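Local coordinates for endonuclease NucS (Pyrococcus abyssi, PDB 2VLD), which cleaves the 3' and 5' single-stranded ends of branched DNA as a homodimeric, PCNA-interacting endonuclease that binds single-stranded DNA, at residues M1-K7 / L110-E116; Q76-S80 / I90-R94; K85-M89 / R99-I104; E143-Y149 / V161-K166. The protein carries 2 engineered substitutions. All blocks are in the same frame, centred on the assembly; numbering follows the deposited sequence.

Interaction 1: M1-K7 / L110-E116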
loop_
_atom_site.group_PDB
_atom_site.type_symbol
_atom_site.label_atom_id
_atom_site.label_comp_id
_atom_site.label_asym_id
_atom_site.label_seq_id
_atom_site.Cartn_x
_atom_site.Cartn_y
_atom_site.Cartn_z
HETATM N N MSE A 1 0.567 -9.574 24.132
HETATM C CA MSE A 1 -0.266 -9.143 22.965
HETATM C C MSE A 1 -0.926 -7.778 23.188
HETATM O O MSE A 1 -2.000 -7.700 23.804
HETATM C CB MSE A 1 -1.354 -10.192 22.659
HETATM C CG MSE A 1 -2.377 -9.778 21.573
HETATM SE SE MSE A 1 -4.066 -10.832 21.479
HETATM C CE MSE A 1 -4.673 -10.686 23.359
ATOM N N ARG A 2 -0.297 -6.708 22.699
ATOM C CA ARG A 2 -1.033 -5.448 22.550
ATOM C C ARG A 2 -1.475 -5.260 21.095
ATOM O O ARG A 2 -2.159 -6.138 20.554
ATOM C CB ARG A 2 -0.319 -4.216 23.141
ATOM C CG ARG A 2 -1.307 -3.346 23.945
ATOM C CD ARG A 2 -0.748 -2.005 24.414
ATOM N NE ARG A 2 -1.177 -0.888 23.557
ATOM C CZ ARG A 2 -1.474 0.345 23.990
ATOM N NH1 ARG A 2 -1.413 0.647 25.289
ATOM N NH2 ARG A 2 -1.845 1.281 23.118
ATOM N N LYS A 3 -1.094 -4.158 20.454
ATOM C CA LYS A 3 -1.598 -3.894 19.102
ATOM C C LYS A 3 -0.698 -4.403 17.979
ATOM O O LYS A 3 -1.140 -4.549 16.844
ATOM C CB LYS A 3 -1.955 -2.415 18.924
ATOM C CG LYS A 3 -3.259 -2.052 19.611
ATOM C CD LYS A 3 -3.881 -0.775 19.078
ATOM C CE LYS A 3 -5.275 -0.589 19.669
ATOM N NZ LYS A 3 -5.902 0.725 19.341
ATOM N N VAL A 4 0.551 -4.699 18.306
ATOM C CA VAL A 4 1.488 -5.233 17.330
ATOM C C VAL A 4 2.068 -6.560 17.813
ATOM O O VAL A 4 2.598 -6.648 18.918
ATOM C CB VAL A 4 2.609 -4.204 17.013
ATOM C CG1 VAL A 4 3.955 -4.885 16.747
ATOM C CG2 VAL A 4 2.204 -3.326 15.848
ATOM N N ILE A 5 1.946 -7.596 16.992
ATOM C CA ILE A 5 2.621 -8.860 17.261
ATOM C C ILE A 5 3.585 -9.146 16.123
ATOM O O ILE A 5 3.222 -9.052 14.955
ATOM C CB ILE A 5 1.627 -10.016 17.426
ATOM C CG1 ILE A 5 0.642 -9.705 18.544
ATOM C CG2 ILE A 5 2.355 -11.310 17.742
ATOM C CD1 ILE A 5 -0.769 -9.891 18.139
ATOM N N ILE A 6 4.819 -9.477 16.475
ATOM C CA ILE A 6 5.862 -9.716 15.497
ATOM C C ILE A 6 6.501 -11.083 15.705
ATOM O O ILE A 6 6.627 -11.554 16.837
ATOM C CB ILE A 6 6.957 -8.645 15.606
ATOM C CG1 ILE A 6 6.411 -7.284 15.187
ATOM C CG2 ILE A 6 8.183 -9.028 14.777
ATOM C CD1 ILE A 6 7.267 -6.114 15.606
ATOM N N LYS A 7 6.887 -11.715 14.599
ATOM C CA LYS A 7 7.764 -12.870 14.640
ATOM C C LYS A 7 8.912 -12.576 13.674
ATOM O O LYS A 7 8.703 -12.553 12.459
ATOM C CB LYS A 7 6.998 -14.137 14.251
ATOM C CG LYS A 7 7.202 -15.335 15.191
ATOM C CD LYS A 7 6.421 -15.172 16.510
ATOM C CE LYS A 7 5.963 -16.512 17.100
ATOM N NZ LYS A 7 7.069 -17.323 17.685
ATOM N N LEU A 110 6.789 -11.372 9.843
ATOM C CA LEU A 110 5.366 -11.188 9.739
ATOM C C LEU A 110 4.939 -10.322 10.916
ATOM O O LEU A 110 5.414 -10.503 12.031
ATOM C CB LEU A 110 4.663 -12.549 9.762
ATOM C CG LEU A 110 3.150 -12.640 9.555
ATOM C CD1 LEU A 110 2.743 -14.060 9.185
ATOM C CD2 LEU A 110 2.391 -12.171 10.795
ATOM N N VAL A 111 4.047 -9.375 10.656
ATOM C CA VAL A 111 3.524 -8.486 11.688
ATOM C C VAL A 111 1.990 -8.472 11.658
ATOM O O VAL A 111 1.376 -8.201 10.610
ATOM C CB VAL A 111 4.036 -7.046 11.488
ATOM C CG1 VAL A 111 3.383 -6.106 12.487
ATOM C CG2 VAL A 111 5.556 -6.982 11.592
ATOM N N VAL A 112 1.377 -8.773 12.797
ATOM C CA VAL A 112 -0.067 -8.621 12.948
ATOM C C VAL A 112 -0.282 -7.284 13.628
ATOM O O VAL A 112 0.416 -6.948 14.584
ATOM C CB VAL A 112 -0.704 -9.745 13.803
ATOM C CG1 VAL A 112 -2.220 -9.586 13.886
ATOM C CG2 VAL A 112 -0.352 -11.108 13.238
ATOM N N PHE A 113 -1.237 -6.518 13.117
ATOM C CA PHE A 113 -1.514 -5.190 13.634
ATOM C C PHE A 113 -2.997 -5.068 13.920
ATOM O O PHE A 113 -3.799 -4.857 13.021
ATOM C CB PHE A 113 -1.040 -4.133 12.643
ATOM C CG PHE A 113 -1.319 -2.725 13.069
ATOM C CD1 PHE A 113 -1.392 -2.377 14.417
ATOM C CD2 PHE A 113 -1.476 -1.724 12.112
ATOM C CE1 PHE A 113 -1.645 -1.051 14.802
ATOM C CE2 PHE A 113 -1.717 -0.390 12.488
ATOM C CZ PHE A 113 -1.800 -0.058 13.833
ATOM N N LEU A 114 -3.349 -5.214 15.188
ATOM C CA LEU A 114 -4.736 -5.190 15.609
ATOM C C LEU A 114 -5.196 -3.746 15.666
ATOM O O LEU A 114 -5.192 -3.106 16.722
ATOM C CB LEU A 114 -4.883 -5.885 16.960
ATOM C CG LEU A 114 -4.319 -7.304 16.939
ATOM C CD1 LEU A 114 -3.552 -7.615 18.212
ATOM C CD2 LEU A 114 -5.428 -8.289 16.708
ATOM N N ALA A 115 -5.582 -3.245 14.502
ATOM C CA ALA A 115 -5.895 -1.847 14.320
ATOM C C ALA A 115 -7.396 -1.625 14.393
ATOM O O ALA A 115 -8.166 -2.419 13.854
ATOM C CB ALA A 115 -5.360 -1.386 12.989
ATOM N N GLU A 116 -7.798 -0.544 15.061
ATOM C CA GLU A 116 -9.208 -0.147 15.175
ATOM C C GLU A 116 -9.754 0.402 13.861
ATOM O O GLU A 116 -9.028 1.074 13.128
ATOM C CB GLU A 116 -9.376 0.926 16.263
ATOM C CG GLU A 116 -9.792 0.408 17.650
ATOM C CD GLU A 116 -9.803 1.506 18.727
ATOM O OE1 GLU A 116 -10.282 2.636 18.446
ATOM O OE2 GLU A 116 -9.336 1.236 19.863
#

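Interaction 2: Q76-S80 / I90-R94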
loop_
_atom_site.group_PDB
_atom_site.type_symbol
_atom_site.label_atom_id
_atom_site.label_comp_id
_atom_site.label_asym_id
_atom_site.label_seq_id
_atom_site.Cartn_x
_atom_site.Cartn_y
_atom_site.Cartn_z
ATOM N N GLN A 76 -5.802 -7.160 -4.594
ATOM C CA GLN A 76 -7.109 -7.829 -4.687
ATOM C C GLN A 76 -8.145 -7.162 -3.779
ATOM O O GLN A 76 -7.847 -6.871 -2.614
ATOM C CB GLN A 76 -6.975 -9.311 -4.346
ATOM C CG GLN A 76 -8.040 -10.132 -4.940
ATOM C CD GLN A 76 -7.582 -11.001 -6.066
ATOM O OE1 GLN A 76 -7.057 -12.085 -5.838
ATOM N NE2 GLN A 76 -7.831 -10.564 -7.297
ATOM N N PRO A 77 -9.356 -6.932 -4.300
ATOM C CA PRO A 77 -10.360 -6.083 -3.643
ATOM C C PRO A 77 -10.906 -6.662 -2.339
ATOM O O PRO A 77 -10.719 -7.847 -2.078
ATOM C CB PRO A 77 -11.501 -6.018 -4.677
ATOM C CG PRO A 77 -11.355 -7.243 -5.517
ATOM C CD PRO A 77 -9.860 -7.518 -5.560
ATOM N N PRO A 78 -11.568 -5.823 -1.510
ATOM C CA PRO A 78 -12.306 -6.403 -0.376
ATOM C C PRO A 78 -13.237 -7.519 -0.851
ATOM O O PRO A 78 -13.869 -7.397 -1.892
ATOM C CB PRO A 78 -13.135 -5.225 0.149
ATOM C CG PRO A 78 -12.373 -4.017 -0.262
ATOM C CD PRO A 78 -11.682 -4.348 -1.548
ATOM N N GLY A 79 -13.261 -8.617 -0.114
ATOM C CA GLY A 79 -14.181 -9.703 -0.402
ATOM C C GLY A 79 -13.513 -10.915 -1.020
ATOM O O GLY A 79 -14.195 -11.873 -1.412
ATOM N N SER A 80 -12.189 -10.878 -1.102
ATOM C CA SER A 80 -11.398 -11.983 -1.621
ATOM C C SER A 80 -10.964 -12.837 -0.444
ATOM O O SER A 80 -10.687 -12.315 0.628
ATOM C CB SER A 80 -10.154 -11.458 -2.354
ATOM O OG SER A 80 -10.444 -10.402 -3.247
ATOM N N ILE A 90 -4.906 -15.356 -2.530
ATOM C CA ILE A 90 -6.168 -14.662 -2.422
ATOM C C ILE A 90 -6.927 -14.898 -3.716
ATOM O O ILE A 90 -6.442 -14.567 -4.805
ATOM C CB ILE A 90 -5.989 -13.158 -1.989
ATOM C CG1 ILE A 90 -7.333 -12.509 -1.665
ATOM C CG2 ILE A 90 -5.293 -12.356 -3.018
ATOM C CD1 ILE A 90 -7.339 -11.703 -0.323
ATOM N N SER A 91 -8.078 -15.550 -3.587
ATOM C CA SER A 91 -8.926 -15.851 -4.723
ATOM C C SER A 91 -10.211 -15.066 -4.615
ATOM O O SER A 91 -10.874 -15.061 -3.574
ATOM C CB SER A 91 -9.265 -17.347 -4.803
ATOM O OG SER A 91 -8.103 -18.141 -4.708
ATOM N N ILE A 92 -10.549 -14.389 -5.701
ATOM C CA ILE A 92 -11.875 -13.848 -5.875
ATOM C C ILE A 92 -12.509 -14.704 -6.974
ATOM O O ILE A 92 -12.169 -14.607 -8.144
ATOM C CB ILE A 92 -11.891 -12.255 -6.085
ATOM C CG1 ILE A 92 -13.317 -11.681 -6.019
ATOM C CG2 ILE A 92 -11.179 -11.806 -7.361
ATOM C CD1 ILE A 92 -13.453 -10.229 -5.473
ATOM N N ARG A 93 -13.370 -15.625 -6.579
ATOM C CA ARG A 93 -14.243 -16.244 -7.563
ATOM C C ARG A 93 -15.562 -15.519 -7.521
ATOM O O ARG A 93 -16.627 -16.132 -7.659
ATOM C CB ARG A 93 -14.424 -17.750 -7.360
ATOM C CG ARG A 93 -14.244 -18.264 -5.957
ATOM C CD ARG A 93 -14.077 -19.742 -6.084
ATOM N NE ARG A 93 -13.081 -20.324 -5.198
ATOM C CZ ARG A 93 -12.257 -21.302 -5.566
ATOM N NH1 ARG A 93 -12.299 -21.776 -6.809
ATOM N NH2 ARG A 93 -11.377 -21.795 -4.705
ATOM N N ARG A 94 -15.479 -14.204 -7.313
ATOM C CA ARG A 94 -16.665 -13.360 -7.287
ATOM C C ARG A 94 -17.008 -12.847 -8.693
ATOM O O ARG A 94 -17.173 -11.647 -8.943
ATOM C CB ARG A 94 -16.560 -12.254 -6.230
ATOM C CG ARG A 94 -16.689 -12.759 -4.795
ATOM C CD ARG A 94 -17.446 -11.742 -3.936
ATOM N NE ARG A 94 -17.553 -12.147 -2.532
ATOM C CZ ARG A 94 -17.883 -11.333 -1.528
ATOM N NH1 ARG A 94 -18.144 -10.046 -1.749
ATOM N NH2 ARG A 94 -17.944 -11.809 -0.289
#

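Interaction 3: K85-M89 / R99-I104. Engineered in segment 85-89: Met89 (natural residue Ile).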
loop_
_atom_site.group_PDB
_atom_site.type_symbol
_atom_site.label_atom_id
_atom_site.label_comp_id
_atom_site.label_asym_id
_atom_site.label_seq_id
_atom_site.Cartn_x
_atom_site.Cartn_y
_atom_site.Cartn_z
ATOM N N LYS A 85 -0.651 -22.520 2.526
ATOM C CA LYS A 85 -0.085 -23.877 2.325
ATOM C C LYS A 85 1.421 -23.899 1.919
ATOM O O LYS A 85 1.878 -24.845 1.266
ATOM C CB LYS A 85 -0.905 -24.630 1.265
ATOM C CG LYS A 85 -0.859 -26.153 1.397
ATOM C CD LYS A 85 -0.877 -26.860 0.038
ATOM C CE LYS A 85 -0.807 -28.381 0.231
ATOM N NZ LYS A 85 -0.543 -29.126 -1.034
ATOM N N GLU A 86 2.187 -22.883 2.341
ATOM C CA GLU A 86 3.532 -22.541 1.790
ATOM C C GLU A 86 3.428 -21.365 0.780
ATOM O O GLU A 86 4.418 -20.730 0.386
ATOM C CB GLU A 86 4.257 -23.769 1.204
ATOM C CG GLU A 86 5.342 -23.487 0.151
ATOM C CD GLU A 86 6.483 -22.594 0.651
ATOM O OE1 GLU A 86 6.466 -22.164 1.829
ATOM O OE2 GLU A 86 7.394 -22.314 -0.158
ATOM N N ASN A 87 2.198 -21.084 0.378
ATOM C CA ASN A 87 1.894 -19.894 -0.369
ATOM C C ASN A 87 0.714 -19.212 0.317
ATOM O O ASN A 87 -0.093 -19.877 0.972
ATOM C CB ASN A 87 1.582 -20.253 -1.827
ATOM C CG ASN A 87 0.120 -20.692 -2.041
ATOM O OD1 ASN A 87 -0.573 -21.097 -1.101
ATOM N ND2 ASN A 87 -0.348 -20.611 -3.285
ATOM N N SER A 88 0.633 -17.893 0.214
ATOM C CA SER A 88 -0.613 -17.221 0.533
ATOM C C SER A 88 -1.309 -17.006 -0.802
ATOM O O SER A 88 -0.690 -16.501 -1.749
ATOM C CB SER A 88 -0.372 -15.902 1.263
ATOM O OG SER A 88 0.284 -16.127 2.495
HETATM N N MSE A 89 -2.566 -17.438 -0.892
HETATM C CA MSE A 89 -3.397 -17.161 -2.051
HETATM C C MSE A 89 -4.578 -16.297 -1.663
HETATM O O MSE A 89 -5.195 -16.486 -0.613
HETATM C CB MSE A 89 -3.950 -18.440 -2.682
HETATM C CG MSE A 89 -2.938 -19.425 -3.237
HETATM SE SE MSE A 89 -2.960 -21.121 -2.258
HETATM C CE MSE A 89 -4.233 -22.218 -3.287
ATOM N N ARG A 99 -6.871 -15.290 -9.199
ATOM C CA ARG A 99 -5.983 -15.916 -8.232
ATOM C C ARG A 99 -4.675 -15.163 -8.101
ATOM O O ARG A 99 -3.923 -15.050 -9.060
ATOM C CB ARG A 99 -5.690 -17.375 -8.614
ATOM C CG ARG A 99 -5.430 -18.275 -7.413
ATOM C CD ARG A 99 -5.103 -19.704 -7.825
ATOM N NE ARG A 99 -3.659 -19.896 -7.846
ATOM C CZ ARG A 99 -2.989 -20.636 -6.973
ATOM N NH1 ARG A 99 -3.627 -21.291 -6.017
ATOM N NH2 ARG A 99 -1.675 -20.733 -7.064
ATOM N N LEU A 100 -4.402 -14.665 -6.904
ATOM C CA LEU A 100 -3.128 -14.063 -6.640
ATOM C C LEU A 100 -2.384 -14.880 -5.600
ATOM O O LEU A 100 -2.850 -15.037 -4.480
ATOM C CB LEU A 100 -3.301 -12.606 -6.188
ATOM C CG LEU A 100 -2.033 -11.760 -6.034
ATOM C CD1 LEU A 100 -1.290 -11.733 -7.334
ATOM C CD2 LEU A 100 -2.389 -10.358 -5.606
ATOM N N GLU A 101 -1.217 -15.383 -5.978
ATOM C CA GLU A 101 -0.407 -16.211 -5.090
ATOM C C GLU A 101 0.952 -15.597 -4.769
ATOM O O GLU A 101 1.664 -15.111 -5.641
ATOM C CB GLU A 101 -0.225 -17.613 -5.680
ATOM C CG GLU A 101 0.967 -18.369 -5.130
ATOM C CD GLU A 101 1.130 -19.753 -5.731
ATOM O OE1 GLU A 101 0.595 -20.001 -6.827
ATOM O OE2 GLU A 101 1.798 -20.597 -5.103
ATOM N N VAL A 102 1.295 -15.630 -3.494
ATOM C CA VAL A 102 2.617 -15.262 -3.049
ATOM C C VAL A 102 3.267 -16.562 -2.627
ATOM O O VAL A 102 2.947 -17.095 -1.566
ATOM C CB VAL A 102 2.557 -14.282 -1.845
ATOM C CG1 VAL A 102 3.937 -14.048 -1.267
ATOM C CG2 VAL A 102 1.944 -12.963 -2.272
ATOM N N GLU A 103 4.154 -17.103 -3.454
ATOM C CA GLU A 103 4.901 -18.271 -3.003
ATOM C C GLU A 103 6.085 -17.786 -2.196
ATOM O O GLU A 103 7.007 -17.180 -2.726
ATOM C CB GLU A 103 5.280 -19.234 -4.147
ATOM C CG GLU A 103 6.675 -19.105 -4.723
ATOM C CD GLU A 103 6.999 -20.218 -5.705
ATOM O OE1 GLU A 103 6.887 -19.989 -6.932
ATOM O OE2 GLU A 103 7.355 -21.329 -5.253
ATOM N N ILE A 104 6.016 -18.015 -0.897
ATOM C CA ILE A 104 7.027 -17.527 0.023
ATOM C C ILE A 104 8.296 -18.342 -0.121
ATOM O O ILE A 104 8.275 -19.563 -0.010
ATOM C CB ILE A 104 6.535 -17.585 1.479
ATOM C CG1 ILE A 104 5.200 -16.838 1.605
ATOM C CG2 ILE A 104 7.617 -17.060 2.424
ATOM C CD1 ILE A 104 4.772 -16.563 3.017
#

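Interaction 4: E143-Y149 / V161-K166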
loop_
_atom_site.group_PDB
_atom_site.type_symbol
_atom_site.label_atom_id
_atom_site.label_comp_id
_atom_site.label_asym_id
_atom_site.label_seq_id
_atom_site.Cartn_x
_atom_site.Cartn_y
_atom_site.Cartn_z
ATOM N N GLU A 143 -11.808 45.380 14.741
ATOM C CA GLU A 143 -12.304 46.600 14.150
ATOM C C GLU A 143 -11.524 46.880 12.855
ATOM O O GLU A 143 -10.291 46.986 12.867
ATOM C CB GLU A 143 -12.166 47.734 15.181
ATOM C CG GLU A 143 -12.174 49.146 14.638
ATOM C CD GLU A 143 -13.490 49.516 14.004
ATOM O OE1 GLU A 143 -14.545 49.002 14.454
ATOM O OE2 GLU A 143 -13.458 50.328 13.053
ATOM N N GLY A 144 -12.243 46.960 11.739
ATOM C CA GLY A 144 -11.629 47.286 10.458
ATOM C C GLY A 144 -10.722 46.203 9.895
ATOM O O GLY A 144 -9.698 46.498 9.259
ATOM N N PHE A 145 -11.092 44.948 10.141
ATOM C CA PHE A 145 -10.450 43.825 9.492
ATOM C C PHE A 145 -11.221 43.527 8.216
ATOM O O PHE A 145 -12.444 43.459 8.229
ATOM C CB PHE A 145 -10.443 42.620 10.424
ATOM C CG PHE A 145 -10.176 41.312 9.739
ATOM C CD1 PHE A 145 -8.929 41.046 9.170
ATOM C CD2 PHE A 145 -11.163 40.335 9.678
ATOM C CE1 PHE A 145 -8.675 39.837 8.537
ATOM C CE2 PHE A 145 -10.914 39.119 9.050
ATOM C CZ PHE A 145 -9.668 38.872 8.483
ATOM N N LYS A 146 -10.505 43.384 7.107
ATOM C CA LYS A 146 -11.134 43.048 5.835
ATOM C C LYS A 146 -10.751 41.621 5.417
ATOM O O LYS A 146 -9.608 41.365 5.014
ATOM C CB LYS A 146 -10.746 44.068 4.750
ATOM C CG LYS A 146 -11.145 45.524 5.053
ATOM C CD LYS A 146 -12.579 45.857 4.630
ATOM C CE LYS A 146 -13.097 47.122 5.299
ATOM N NZ LYS A 146 -13.598 46.863 6.678
ATOM N N PRO A 147 -11.696 40.678 5.539
ATOM C CA PRO A 147 -11.382 39.339 5.037
ATOM C C PRO A 147 -11.505 39.312 3.516
ATOM O O PRO A 147 -12.436 39.880 2.966
ATOM C CB PRO A 147 -12.428 38.450 5.719
ATOM C CG PRO A 147 -13.575 39.380 6.070
ATOM C CD PRO A 147 -13.046 40.776 6.131
ATOM N N ILE A 148 -10.557 38.680 2.842
ATOM C CA ILE A 148 -10.506 38.742 1.391
ATOM C C ILE A 148 -10.633 37.376 0.739
ATOM O O ILE A 148 -11.467 37.181 -0.150
ATOM C CB ILE A 148 -9.213 39.453 0.902
ATOM C CG1 ILE A 148 -9.070 40.826 1.573
ATOM C CG2 ILE A 148 -9.227 39.605 -0.607
ATOM C CD1 ILE A 148 -7.825 41.598 1.169
ATOM N N TYR A 149 -9.810 36.431 1.187
ATOM C CA TYR A 149 -9.693 35.133 0.526
ATOM C C TYR A 149 -10.104 34.002 1.442
ATOM O O TYR A 149 -9.934 34.099 2.641
ATOM C CB TYR A 149 -8.252 34.887 0.073
ATOM C CG TYR A 149 -7.635 35.973 -0.762
ATOM C CD1 TYR A 149 -6.747 36.880 -0.199
ATOM C CD2 TYR A 149 -7.914 36.079 -2.123
ATOM C CE1 TYR A 149 -6.148 37.878 -0.966
ATOM C CE2 TYR A 149 -7.331 37.071 -2.898
ATOM C CZ TYR A 149 -6.453 37.969 -2.308
ATOM O OH TYR A 149 -5.883 38.958 -3.057
ATOM N N VAL A 161 -8.800 31.649 6.111
ATOM C CA VAL A 161 -9.158 32.986 5.657
ATOM C C VAL A 161 -7.890 33.871 5.645
ATOM O O VAL A 161 -7.048 33.788 6.544
ATOM C CB VAL A 161 -10.204 33.614 6.572
ATOM C CG1 VAL A 161 -10.424 35.089 6.217
ATOM C CG2 VAL A 161 -11.513 32.845 6.487
HETATM N N MSE A 162 -7.751 34.692 4.609
HETATM C CA MSE A 162 -6.690 35.688 4.553
HETATM C C MSE A 162 -7.329 37.032 4.283
HETATM O O MSE A 162 -8.287 37.134 3.501
HETATM C CB MSE A 162 -5.657 35.354 3.481
HETATM C CG MSE A 162 -4.467 36.286 3.472
HETATM SE SE MSE A 162 -3.056 35.635 2.269
HETATM C CE MSE A 162 -3.052 37.031 0.911
ATOM N N GLY A 163 -6.813 38.048 4.963
ATOM C CA GLY A 163 -7.307 39.395 4.809
ATOM C C GLY A 163 -6.258 40.438 5.095
ATOM O O GLY A 163 -5.056 40.162 5.109
ATOM N N VAL A 164 -6.738 41.651 5.332
ATOM C CA VAL A 164 -5.886 42.785 5.593
ATOM C C VAL A 164 -6.516 43.530 6.766
ATOM O O VAL A 164 -7.751 43.622 6.851
ATOM C CB VAL A 164 -5.740 43.634 4.302
ATOM C CG1 VAL A 164 -6.683 44.847 4.287
ATOM C CG2 VAL A 164 -4.295 44.053 4.098
ATOM N N ASP A 165 -5.693 44.013 7.694
ATOM C CA ASP A 165 -6.219 44.750 8.854
ATOM C C ASP A 165 -6.300 46.265 8.617
ATOM O O ASP A 165 -5.979 46.743 7.530
ATOM C CB ASP A 165 -5.420 44.432 10.133
ATOM C CG ASP A 165 -3.996 44.980 10.103
ATOM O OD1 ASP A 165 -3.639 45.695 9.146
ATOM O OD2 ASP A 165 -3.224 44.698 11.045
ATOM N N LYS A 166 -6.734 46.990 9.652
ATOM C CA LYS A 166 -6.767 48.460 9.700
ATOM C C LYS A 166 -5.547 49.144 9.050
ATOM O O LYS A 166 -5.701 50.042 8.212
ATOM C CB LYS A 166 -6.885 48.899 11.169
ATOM C CG LYS A 166 -7.187 50.371 11.386
ATOM C CD LYS A 166 -7.028 50.795 12.850
ATOM C CE LYS A 166 -7.149 52.329 12.962
ATOM N NZ LYS A 166 -7.494 52.774 14.341
#

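Interaction 1: M1-K7 / L110-E116
Leu114 packs against the start of the chain: its CD1 is 3.6 Å from Ile5 CD1, 4.2 Å from the CG of selenomethionine Met1 and 3.1 Å from Arg2 O. On the opposite sheet face, Ile6 CG1 meets Val111 CG2 at 3.7 Å and Val4 CG2 approaches Phe113 CD1 at 4.0 Å. The axes of the short segments 4-7 and 110-113 approach to 4.7 Å, antiparallel at 168°. Ile5 and Val112 form a reciprocal hydrogen-bonded pair, N to O 2.9 Å in both directions; Lys7 N donates to Leu110 O at 3.2 Å, and Leu110 N returns a weak bond to Lys7 O at 3.4 Å. Leu114 N extends the pairing to Lys3 O (2.8 Å), although Leu114 centres an inverse gamma turn. Beyond it, Lys3 NZ and Glu116 OE2 form a 3.5 Å salt bridge; Glu116 also pairs with Arg34 and Lys3 with Asp51, both of the second subunit. Within its own chain, strand 4-7 pairs only with strand 106-113, which strand 28-40 flanks on its other side, while helix 12-25 packs against Leu110, Val112 and Leu114.

Interaction 2: Q76-S80 / I90-R94
Ile92, Ile90 and Gln76 have the largest buried areas here, 78, 76 and 69 Å², and all three direct their CA-to-CB bonds toward the opposing segment. Ile92 packs against the turn: its CD1 is 3.6 Å from Pro77 CG, its CG2 3.6 Å from Gln76 NE2, and its CB 3.7 Å from Ser80 OG. Gln76 reaches across to Ile90, with OE1 3.3 Å from Ile90 CG2. No hydrogen bond links the two segments, so the 402 Å² of buried surface reflects packing. The turn secures itself instead, Ser80 OG donating to Pro77 O at 2.8 Å. Gly79, at phi 106° and psi 6°, suits the third position of a type II turn, where a CB would jam against the preceding carbonyl; its O lies over one face of the Arg94 guanidinium, 3.6 Å from NE. Backbone bonds from Gln76 to Phe62 and from Ile92 to Glu98 tie both segments to neighbouring strands. The arrangement is a Pro-Pro-Gly type II beta turn, linking strands 74-76 and 81-84 within the PH-like domain's curled antiparallel sheet.

Interaction 3: K85-M89 / R99-I104
This is one end of an antiparallel beta hairpin, strands 87-92 and 98-104, in the N-terminal PH-like domain; the short axes approach to 4.6 Å at 165°. Ser88 and Val102 supply its reciprocal hydrogen-bonded pair: Ser88 N donates to Val102 O at 3.0 Å, and Val102 N to Ser88 O at 2.8 Å with a nearly straight angle of 174°. Asn87-Glu103 and Met89-Glu101 are the flanking non-hydrogen-bonded pairs, their CA atoms 4.3 and 4.4 Å apart respectively. At these positions, CA-H...O contacts join Asn87 CA to Val102 O (3.2 Å) and Met89 CA to Leu100 O (3.3 Å). Ile104 N makes a weak hydrogen bond to Glu86 O, at 3.4 Å. The backbones of Glu101 and Glu103 are bonded to His38 and Lys36 of strand 28-40, which flanks strand 98-104 on its other side.

Among side chains, Glu103 OE1 is hydrogen-bonded to His38 NE2. Glu101 forms a salt bridge with Arg99, though that pair is modelled too close, and Glu101 OE2 has a weak hydrogen bond to His183 of the second subunit. Met89, an engineered replacement of the natural Ile, modelled as selenomethionine, has its CG over one face of the Arg99 guanidinium. Asn87 ND2 makes a weak 2.8 Å hydrogen bond to Glu101 OE2, its exact position less certain because the amide is crowded by Met89.

Interaction 4: E143-Y149 / V161-K166
Val161 and Phe145 open the apolar side: Val161 CG1 is 3.9 Å from Pro147 CB and 4.5 Å from Phe145 CZ, at the ring edge, while helix 127-136 packs over all three residues. Phe145 CE1 lies 4.0 Å from Gly163 CA; a CB on Gly163 would clash with this ring and with Lys146 O. On the face shared by Tyr149 and selenomethionine Met162, Tyr149 CE1 touches Met162 CE at 3.7 Å. Separately, Ile148 CD1 lies 4.3 Å from Val164 CB. Lys146 N and Val164 O (2.8 Å), with Val164 N and Lys146 O (2.9 Å), form a hydrogen-bonded pair. A classic beta bulge follows: Met162 O accepts from both Ile148 N (2.8 Å) and Tyr149 N (2.9 Å), and Met162 N returns a bond to Tyr149 O (3.0 Å). At the polar edge, Asp165 turns away to Arg204 and Asn169, and Glu143 pairs with Arg139. The chemistry implies a hairpin held by main-chain bonds and apolar packing, with the acidic Glu143 and Asp165 tying it into the surrounding PDDEXK-clan nuclease domain.

How the interactions relate
From the N terminus, segment 1-7 waits until residues 110-116 for its partner, so interaction 1 closes a long loop that spans most of the PH-like domain. Interactions 2 and 3 both fall within that loop. They cross one another, because the segments alternate as 76-80, 85-89, 90-94 and 99-104. Both use strand 87-92, and they meet directly where Ile90 N lies 2.9 Å from Leu100 O, a probable hydrogen bond. Interactions 1, 2 and 3 thus tie parts of one curled antiparallel sheet. Interaction 4 comes later in series, closing a hairpin in the C-terminal nuclease domain, its centre about 50 Å from that of interaction 1.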